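Local coordinates for protein beta-lactamase (Serratia marcescens, PDB 5GWA) that probably hydrolyses beta-lactam antibiotics to substituted beta-amino acids as a class A extended-spectrum beta-lactamase, and is bound here by the inhibitor avibactam, at residues A[166-171]-A[243-248]; A[107-112]-A[193-198]. One frame throughout, in Å; residues are numbered along the deposited sequence.

Contact 1: A[166-171]-A[243-248]; sequences ATVQLL and HFAIAV. With NA (sodium ion), chain R; SO4 (sulfate ion), chain C.
Val168 on helix 164-175 presses against the backbone of strand 243-253 between Ala245 and Ala247. Its CG1 does most of the touching. This methyl lies 3.6 Å from Ala247 N and is about as close to the carbonyl carbons of Ala245 and Ile246. It stands anti to its own carbonyl carbon (chi1 -65°), while CB of Val168 meets CB of Ala245 at 4.0 Å. The two alanines point toward the helix, and their short side chains let it come near: the axes of the two short segments approach to 7.5 Å. Ala245 CB also takes Leu171 CB, at 3.9 Å. Ala247 CB sits against both CB and CG2 of Thr167. No hydrogen bond joins segments 166-171 and 243-248, which meet by apolar packing. Just beyond, the hydroxyl of Tyr249, on the same strand, bonds that of Thr167.

The His243 end is looser and does not touch the helix segment. His243 itself is partly exposed. Its NE2 gives a nearly straight hydrogen bond (169°) to O3 of a sulfate, 2.6 Å away and in the ring plane. His243 O binds a sodium ion at 3.0 Å, a site shared with Glu30. From the strand's other face, Phe244 and Val248 pack on helix 257-276. Strand 243-253 is the middle one of the five-stranded antiparallel sheet, covered by helices on both faces, as in the alpha/beta domain of class A beta-lactamases.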
loop_
_atom_site.group_PDB
_atom_site.type_symbol
_atom_site.label_atom_id
_atom_site.label_comp_id
_atom_site.label_asym_id
_atom_site.label_seq_id
_atom_site.Cartn_x
_atom_site.Cartn_y
_atom_site.Cartn_z
ATOM N N ALA A 166 24.795 12.306 -7.342
ATOM C CA ALA A 166 23.792 13.164 -7.990
ATOM C C ALA A 166 22.776 13.624 -6.939
ATOM O O ALA A 166 22.342 14.789 -6.922
ATOM C CB ALA A 166 23.102 12.456 -9.115
ATOM N N THR A 167 22.300 12.686 -6.132
ATOM C CA THR A 167 21.279 13.026 -5.180
ATOM C C THR A 167 21.710 14.131 -4.243
ATOM O O THR A 167 20.953 15.078 -4.014
ATOM C CB THR A 167 20.864 11.801 -4.361
ATOM O OG1 THR A 167 20.560 10.708 -5.239
ATOM C CG2 THR A 167 19.695 12.124 -3.488
ATOM N N VAL A 168 22.895 14.007 -3.650
ATOM C CA VAL A 168 23.312 15.022 -2.697
ATOM C C VAL A 168 23.665 16.360 -3.392
ATOM O O VAL A 168 23.433 17.413 -2.800
ATOM C CB VAL A 168 24.426 14.584 -1.748
ATOM C CG1 VAL A 168 23.978 13.465 -0.832
ATOM C CG2 VAL A 168 25.705 14.231 -2.508
ATOM N N GLN A 169 24.146 16.330 -4.628
ATOM C CA GLN A 169 24.289 17.563 -5.427
ATOM C C GLN A 169 22.959 18.277 -5.545
ATOM O O GLN A 169 22.869 19.501 -5.332
ATOM C CB GLN A 169 24.867 17.251 -6.794
ATOM C CG GLN A 169 26.322 16.809 -6.734
ATOM C CD GLN A 169 26.750 16.020 -7.955
ATOM O OE1 GLN A 169 26.150 16.135 -9.028
ATOM N NE2 GLN A 169 27.822 15.249 -7.813
ATOM N N LEU A 170 21.927 17.510 -5.882
ATOM C CA LEU A 170 20.595 18.082 -5.979
ATOM C C LEU A 170 20.088 18.589 -4.650
ATOM O O LEU A 170 19.398 19.640 -4.585
ATOM C CB LEU A 170 19.643 17.067 -6.608
ATOM C CG LEU A 170 18.196 17.504 -6.840
ATOM C CD1 LEU A 170 18.185 18.563 -7.942
ATOM C CD2 LEU A 170 17.289 16.343 -7.260
ATOM N N LEU A 171 20.252 17.797 -3.585
ATOM C CA LEU A 171 19.810 18.222 -2.257
ATOM C C LEU A 171 20.474 19.519 -1.806
ATOM O O LEU A 171 19.839 20.341 -1.145
ATOM C CB LEU A 171 20.072 17.132 -1.219
ATOM C CG LEU A 171 19.157 15.920 -1.316
ATOM C CD1 LEU A 171 19.774 14.756 -0.589
ATOM C CD2 LEU A 171 17.756 16.176 -0.784
ATOM N N HIS A 243 24.788 22.053 8.193
ATOM C CA HIS A 243 23.992 20.987 7.554
ATOM C C HIS A 243 24.828 20.083 6.667
ATOM O O HIS A 243 25.799 20.522 6.080
ATOM C CB HIS A 243 22.915 21.594 6.679
ATOM C CG HIS A 243 22.023 22.556 7.402
ATOM N ND1 HIS A 243 22.323 23.896 7.498
ATOM C CD2 HIS A 243 20.838 22.389 8.032
ATOM C CE1 HIS A 243 21.388 24.511 8.215
ATOM N NE2 HIS A 243 20.478 23.617 8.553
ATOM N N PHE A 244 24.401 18.833 6.538
ATOM C CA PHE A 244 24.954 17.970 5.496
ATOM C C PHE A 244 23.835 17.252 4.752
ATOM O O PHE A 244 22.832 16.850 5.355
ATOM C CB PHE A 244 26.016 17.005 6.043
ATOM C CG PHE A 244 25.523 16.001 7.058
ATOM C CD1 PHE A 244 25.458 16.319 8.401
ATOM C CD2 PHE A 244 25.245 14.687 6.695
ATOM C CE1 PHE A 244 25.002 15.412 9.325
ATOM C CE2 PHE A 244 24.839 13.745 7.643
ATOM C CZ PHE A 244 24.753 14.097 8.968
ATOM N N ALA A 245 24.037 17.102 3.449
ATOM C CA ALA A 245 23.182 16.251 2.633
ATOM C C ALA A 245 23.758 14.856 2.572
ATOM O O ALA A 245 24.987 14.688 2.535
ATOM C CB ALA A 245 23.054 16.825 1.246
ATOM N N ILE A 246 22.895 13.862 2.751
ATOM C CA ILE A 246 23.318 12.476 2.730
ATOM C C ILE A 246 22.291 11.656 1.942
ATOM O O ILE A 246 21.091 11.876 2.028
ATOM C CB ILE A 246 23.523 11.918 4.156
ATOM C CG1 ILE A 246 23.937 10.451 4.157
ATOM C CG2 ILE A 246 22.291 12.138 5.014
ATOM C CD1 ILE A 246 24.545 10.007 5.464
ATOM N N ALA A 247 22.789 10.698 1.167
ATOM C CA ALA A 247 21.936 9.751 0.481
ATOM C C ALA A 247 22.477 8.352 0.617
ATOM O O ALA A 247 23.676 8.128 0.382
ATOM C CB ALA A 247 21.825 10.130 -0.968
ATOM N N VAL A 248 21.648 7.418 1.079
ATOM C CA VAL A 248 22.068 6.031 1.182
ATOM C C VAL A 248 21.083 5.148 0.442
ATOM O O VAL A 248 19.871 5.224 0.665
ATOM C CB VAL A 248 22.219 5.543 2.643
ATOM C CG1 VAL A 248 22.699 4.101 2.692
ATOM C CG2 VAL A 248 23.163 6.455 3.426
HETATM NA NA NA R . 28.351 22.082 6.249
HETATM S S SO4 C . 17.071 23.916 10.726
HETATM O O1 SO4 C . 16.632 25.269 10.350
HETATM O O2 SO4 C . 16.030 23.108 10.099
HETATM O O3 SO4 C . 18.409 23.814 10.108
HETATM O O4 SO4 C . 17.109 23.906 12.198
#

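Contact 2: A[107-112]-A[193-198]; sequences TVSHSD and IETTTG. With NA (sodium ion), chain N; NA (sodium ion), chain T; NXL ((2S,5R)-1-formyl-5-[(sulfooxy)amino]piperidine-2-carboxamide), chain B; SO4 (sulfate ion), chain D.
Ser109 and Thr195 bring their backbones together, with CA atoms 3.7 Å apart, where the end of helix 100-109 meets the loop after helix 182-193. The turn that follows carries Ser111 and Asn113, consistent with the SxN motif of class A beta-lactamases.

One direct hydrogen bond crosses the contact. Thr196 N donates to Ser109 O at 3.1 Å, nearly straight at 166°, with the donor tilted 21° from the carbonyl plane. The same oxygen receives a CA-H...O contact from Thr195.

Waters add bridges. One links Val108 O to Thr197 OG1, which also bonds to Thr216. A second donates to both Ser109 OG and Glu194 OE1. Ser109 OG is also hydrogen-bonded to Thr191 O. A third joins His110 NE2 and Thr196 OG1.

The main side-chain packing is of Thr196 on His110. Thr196 OG1 lies 3.2 Å above one face of the His110 ring, offset toward the rim. It lies between its own backbone N and carbonyl carbon (chi1 56°), while CG2 reaches the NE2 side of the ring. Asp89 and Pro92 of the second subunit pack on His110 and Thr196, respectively.

Ile193 O and Thr195 O hold one sodium ion. Thr197 O, His214 and a water hold another. Lys50 and Lys215 both hydrogen-bond to Ser111 OG, which donates to the avibactam sulfate oxygen OAG at 2.8 Å.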
loop_
_atom_site.group_PDB
_atom_site.type_symbol
_atom_site.label_atom_id
_atom_site.label_comp_id
_atom_site.label_asym_id
_atom_site.label_seq_id
_atom_site.Cartn_x
_atom_site.Cartn_y
_atom_site.Cartn_z
ATOM N N THR A 107 2.164 13.042 -0.467
ATOM C CA THR A 107 3.094 12.406 -1.416
ATOM C C THR A 107 4.510 12.366 -0.852
ATOM O O THR A 107 5.236 11.394 -1.034
ATOM C CB THR A 107 3.085 13.185 -2.732
ATOM O OG1 THR A 107 1.768 13.096 -3.288
ATOM C CG2 THR A 107 4.055 12.561 -3.708
ATOM N N VAL A 108 4.935 13.465 -0.218
ATOM C CA VAL A 108 6.318 13.567 0.269
ATOM C C VAL A 108 6.441 13.054 1.699
ATOM O O VAL A 108 7.185 12.101 1.951
ATOM C CB VAL A 108 6.848 15.004 0.208
ATOM C CG1 VAL A 108 8.206 15.127 0.893
ATOM C CG2 VAL A 108 6.907 15.454 -1.226
ATOM N N SER A 109 5.643 13.555 2.635
ATOM C CA SER A 109 5.827 13.193 4.066
ATOM C C SER A 109 5.340 11.781 4.339
ATOM O O SER A 109 5.895 11.101 5.213
ATOM C CB SER A 109 5.105 14.173 4.996
ATOM O OG SER A 109 5.546 15.487 4.663
ATOM N N HIS A 110 4.303 11.334 3.638
ATOM C CA HIS A 110 3.731 10.013 3.851
ATOM C C HIS A 110 3.914 9.092 2.640
ATOM O O HIS A 110 3.427 7.990 2.664
ATOM C CB HIS A 110 2.261 10.125 4.209
ATOM C CG HIS A 110 2.038 10.631 5.581
ATOM N ND1 HIS A 110 2.062 11.963 5.936
ATOM C CD2 HIS A 110 1.806 9.940 6.720
ATOM C CE1 HIS A 110 1.875 12.064 7.244
ATOM N NE2 HIS A 110 1.721 10.850 7.735
ATOM N N SER A 111 4.671 9.549 1.650
ATOM C CA SER A 111 5.001 8.740 0.477
ATOM C C SER A 111 3.809 8.158 -0.249
ATOM O O SER A 111 3.895 7.072 -0.818
ATOM C CB SER A 111 5.987 7.648 0.840
ATOM O OG SER A 111 6.864 7.399 -0.262
ATOM N N ASP A 112 2.692 8.872 -0.302
ATOM C CA ASP A 112 1.562 8.369 -1.067
ATOM C C ASP A 112 1.869 8.096 -2.526
ATOM O O ASP A 112 2.416 8.963 -3.245
ATOM C CB ASP A 112 0.408 9.362 -0.977
ATOM C CG ASP A 112 -0.894 8.742 -1.359
ATOM O OD1 ASP A 112 -1.165 8.616 -2.539
ATOM O OD2 ASP A 112 -1.658 8.396 -0.451
ATOM N N ILE A 193 10.923 17.693 6.650
ATOM C CA ILE A 193 11.102 17.497 8.080
ATOM C C ILE A 193 9.955 16.779 8.735
ATOM O O ILE A 193 10.139 15.937 9.627
ATOM C CB ILE A 193 11.386 18.855 8.789
ATOM C CG1 ILE A 193 12.656 19.488 8.213
ATOM C CG2 ILE A 193 11.535 18.635 10.272
ATOM C CD1 ILE A 193 12.822 20.968 8.593
ATOM N N GLU A 194 8.743 17.040 8.210
ATOM C CA GLU A 194 7.521 16.417 8.663
ATOM C C GLU A 194 7.372 14.972 8.214
ATOM O O GLU A 194 6.433 14.300 8.603
ATOM C CB GLU A 194 6.321 17.250 8.183
ATOM C CG GLU A 194 6.140 18.556 8.975
ATOM C CD GLU A 194 5.176 19.563 8.365
ATOM O OE1 GLU A 194 4.502 19.272 7.346
ATOM O OE2 GLU A 194 5.060 20.674 8.954
ATOM N N THR A 195 8.251 14.505 7.343
ATOM C CA THR A 195 8.221 13.098 6.942
ATOM C C THR A 195 8.113 12.164 8.134
ATOM O O THR A 195 8.866 12.303 9.129
ATOM C CB THR A 195 9.463 12.795 6.088
ATOM O OG1 THR A 195 9.340 13.520 4.857
ATOM C CG2 THR A 195 9.657 11.295 5.790
ATOM N N THR A 196 7.199 11.185 8.053
ATOM C CA THR A 196 7.000 10.236 9.123
ATOM C C THR A 196 7.586 8.864 8.800
ATOM O O THR A 196 7.674 8.001 9.682
ATOM C CB THR A 196 5.521 10.052 9.486
ATOM O OG1 THR A 196 4.782 9.676 8.331
ATOM C CG2 THR A 196 4.969 11.367 9.988
ATOM N N THR A 197 7.866 8.616 7.523
ATOM C CA THR A 197 8.376 7.313 7.088
ATOM C C THR A 197 9.827 7.153 7.471
ATOM O O THR A 197 10.524 8.095 7.770
ATOM C CB THR A 197 8.194 7.124 5.571
ATOM O OG1 THR A 197 8.962 8.118 4.865
ATOM C CG2 THR A 197 6.735 7.291 5.208
ATOM N N GLY A 198 10.274 5.908 7.507
ATOM C CA GLY A 198 11.678 5.646 7.736
ATOM C C GLY A 198 12.304 6.168 8.983
ATOM O O GLY A 198 13.432 6.601 8.985
HETATM NA NA NA N . 10.902 10.133 9.683
HETATM NA NA NA T . 11.487 13.428 9.485
HETATM O OAC NXL B . 9.390 3.805 -2.253
HETATM C CAN NXL B . 8.246 4.235 -2.153
HETATM N N NXL B . 7.228 3.535 -1.925
HETATM C CAJ NXL B . 5.975 4.135 -1.517
HETATM C CA NXL B . 7.345 2.083 -1.903
HETATM C C NXL B . 6.597 1.366 -2.974
HETATM O O NXL B . 5.826 1.946 -3.716
HETATM N NAA NXL B . 6.730 0.037 -2.956
HETATM C CB NXL B . 6.922 1.582 -0.547
HETATM C CAH NXL B . 5.624 2.187 -0.067
HETATM C CAO NXL B . 5.659 3.709 -0.103
HETATM N NAK NXL B . 6.547 4.379 0.870
HETATM O OAL NXL B . 7.547 3.666 1.344
HETATM S SAR NXL B . 8.729 4.479 1.883
HETATM O OAD NXL B . 8.487 4.528 3.290
HETATM O OAE NXL B . 10.017 3.890 1.774
HETATM O OAG NXL B . 8.802 5.766 0.881
HETATM S S SO4 D . 9.923 2.362 7.482
HETATM O O1 SO4 D . 11.359 2.743 7.450
HETATM O O2 SO4 D . 9.153 3.356 6.743
HETATM O O3 SO4 D . 9.842 1.026 6.842
HETATM O O4 SO4 D . 9.440 2.206 8.886
HETATM O O HOH W 1 8.890 9.927 2.840
HETATM O O HOH W 2 3.676 17.281 5.703
HETATM O O HOH W 3 2.478 8.833 9.938
HETATM O O HOH W 4 9.884 10.594 12.130
#

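In the fold
Contacts 1 and 2 lie on opposite sides of the chain's centre, with their own centres about 17 Å apart. Their nearest atoms are about 8 Å apart, so they do not touch. Their segments alternate along the chain, so the two contacts interleave along the sequence. Contact 2 lines the avibactam pocket directly through Ser111 and Thr197. Contact 1 stands back from it: the side chain of Thr167 is about 13 Å from the bound inhibitor. Helix 49-63, which carries Lys50 of the pocket, packs through Phe51 on Leu171 of contact 1. That lysine is the link to contact 2, through Ser111.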